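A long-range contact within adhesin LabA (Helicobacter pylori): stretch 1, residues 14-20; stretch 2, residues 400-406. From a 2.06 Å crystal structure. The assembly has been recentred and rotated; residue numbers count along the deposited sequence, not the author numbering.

Stretch 1 14-20: NLLTNYS
Stretch 2 400-406: DSITAAI

One side chain, Ile-402, gives up the largest area here, 95 Å², and touches Leu-15, Leu-16 and Tyr-19, three residues that lie at least 383 positions away in sequence. Both stretches are helical throughout, with phi/psi near -63/-44, and each helix extends beyond its stretch at both ends. Within them, i to i+4 bonds run from Tyr-19 N to Leu-15 O (2.8 Å) and from Ile-406 N to Ile-402 O (2.9 Å). The axes approach to 10.1 Å and run nearly antiparallel, at 156°; the register is set by Leu-15 CA and Ile-402 CA, 6.6 Å apart.

The CA-to-CB bond of Ile-402 (chi1 -73°, m; chi2 157°, t) points toward stretch 1. Its CG1 lies 3.7 Å from Leu-15 CB, and its CD1 reaches three sites: Leu-15 O at 3.7 Å, Tyr-19 CB at 3.7 Å and Leu-16 CD2 at 4.0 Å. Tyr-19 (chi1 177°, t; chi2 -95°) presents its ring obliquely to that methyl. Leu-16 (m, t) leaves its backbone sideways, yet its end comes nearer. Leu-15 (chi1 -77°, m; chi2 164°, t) has CD2 4.0 Å from Ser-401 CB and CD1 4.4 Å from Ala-405 CB. No hydrogen bond crosses; the contacts are mainly apolar side-chain packing, and 241 Å² is buried, both sides summed.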

# COMPACT_ATOMS: atom_id res chain seq x y z
N ASN A 14 -19.24 -25.64 7.23
CA ASN A 14 -18.94 -24.23 7.49
C ASN A 14 -19.22 -23.86 8.95
O ASN A 14 -18.47 -23.06 9.51
CB ASN A 14 -19.63 -23.29 6.49
CG ASN A 14 -19.13 -23.46 5.07
OD1 ASN A 14 -17.92 -23.58 4.79
ND2 ASN A 14 -20.07 -23.44 4.13
N LEU A 15 -20.20 -24.51 9.58
CA LEU A 15 -20.50 -24.32 11.00
C LEU A 15 -19.33 -24.88 11.84
O LEU A 15 -18.97 -24.30 12.86
CB LEU A 15 -21.81 -25.05 11.39
CG LEU A 15 -23.14 -24.40 11.00
CD1 LEU A 15 -24.28 -25.42 11.09
CD2 LEU A 15 -23.47 -23.22 11.90
N LEU A 16 -18.74 -26.00 11.39
CA LEU A 16 -17.62 -26.65 12.07
C LEU A 16 -16.37 -25.76 12.04
O LEU A 16 -15.74 -25.57 13.07
CB LEU A 16 -17.33 -28.03 11.48
CG LEU A 16 -18.34 -29.14 11.85
CD1 LEU A 16 -18.00 -30.43 11.14
CD2 LEU A 16 -18.39 -29.35 13.36
N THR A 17 -16.09 -25.18 10.86
CA THR A 17 -14.99 -24.23 10.61
C THR A 17 -15.16 -23.01 11.51
O THR A 17 -14.25 -22.67 12.27
CB THR A 17 -14.97 -23.92 9.12
OG1 THR A 17 -14.57 -25.12 8.45
CG2 THR A 17 -14.01 -22.76 8.74
N ASN A 18 -16.36 -22.42 11.50
CA ASN A 18 -16.67 -21.25 12.33
C ASN A 18 -16.55 -21.56 13.81
O ASN A 18 -15.99 -20.76 14.55
CB ASN A 18 -18.06 -20.68 11.99
CG ASN A 18 -18.12 -19.92 10.67
OD1 ASN A 18 -17.11 -19.68 10.00
ND2 ASN A 18 -19.32 -19.52 10.27
N TYR A 19 -17.02 -22.75 14.22
CA TYR A 19 -16.96 -23.21 15.60
C TYR A 19 -15.49 -23.38 16.03
O TYR A 19 -15.08 -22.82 17.05
CB TYR A 19 -17.70 -24.57 15.70
CG TYR A 19 -17.69 -25.25 17.05
CD1 TYR A 19 -16.75 -26.23 17.36
CD2 TYR A 19 -18.69 -25.01 17.99
CE1 TYR A 19 -16.74 -26.87 18.60
CE2 TYR A 19 -18.70 -25.65 19.23
CZ TYR A 19 -17.72 -26.59 19.53
OH TYR A 19 -17.73 -27.28 20.72
N SER A 20 -14.72 -24.16 15.25
CA SER A 20 -13.32 -24.49 15.51
C SER A 20 -12.45 -23.26 15.74
O SER A 20 -11.66 -23.24 16.69
CB SER A 20 -12.76 -25.32 14.36
OG SER A 20 -11.38 -25.59 14.58
N ASP A 400 -25.12 -25.42 19.57
CA ASP A 400 -26.53 -25.71 19.42
C ASP A 400 -26.92 -25.86 17.93
O ASP A 400 -27.63 -26.80 17.59
CB ASP A 400 -27.38 -24.61 20.10
CG ASP A 400 -27.29 -24.50 21.62
OD1 ASP A 400 -26.97 -25.53 22.28
OD2 ASP A 400 -27.62 -23.42 22.16
N SER A 401 -26.41 -24.96 17.04
CA SER A 401 -26.65 -24.99 15.59
C SER A 401 -26.17 -26.31 14.93
O SER A 401 -26.86 -26.83 14.05
CB SER A 401 -25.99 -23.80 14.91
OG SER A 401 -26.78 -22.62 14.97
N ILE A 402 -24.98 -26.81 15.35
CA ILE A 402 -24.33 -28.04 14.87
C ILE A 402 -25.13 -29.28 15.33
O ILE A 402 -25.42 -30.17 14.52
CB ILE A 402 -22.83 -28.08 15.33
CG1 ILE A 402 -21.99 -27.07 14.54
CG2 ILE A 402 -22.24 -29.49 15.24
CD1 ILE A 402 -20.70 -26.60 15.22
N THR A 403 -25.49 -29.31 16.62
CA THR A 403 -26.26 -30.41 17.21
C THR A 403 -27.59 -30.55 16.46
O THR A 403 -27.97 -31.67 16.10
CB THR A 403 -26.42 -30.21 18.71
OG1 THR A 403 -25.13 -29.96 19.26
CG2 THR A 403 -27.00 -31.45 19.41
N ALA A 404 -28.24 -29.42 16.16
CA ALA A 404 -29.49 -29.36 15.40
C ALA A 404 -29.28 -29.92 13.98
O ALA A 404 -30.02 -30.81 13.57
CB ALA A 404 -30.00 -27.93 15.34
N ALA A 405 -28.24 -29.45 13.28
CA ALA A 405 -27.90 -29.85 11.92
C ALA A 405 -27.65 -31.35 11.80
O ALA A 405 -28.19 -31.98 10.90
CB ALA A 405 -26.69 -29.05 11.41
N ILE A 406 -26.91 -31.92 12.76
CA ILE A 406 -26.58 -33.35 12.77
C ILE A 406 -27.83 -34.23 12.94
O ILE A 406 -27.95 -35.23 12.24
CB ILE A 406 -25.47 -33.64 13.82
CG1 ILE A 406 -24.14 -33.07 13.29
CG2 ILE A 406 -25.30 -35.13 14.11
CD1 ILE A 406 -23.20 -32.77 14.31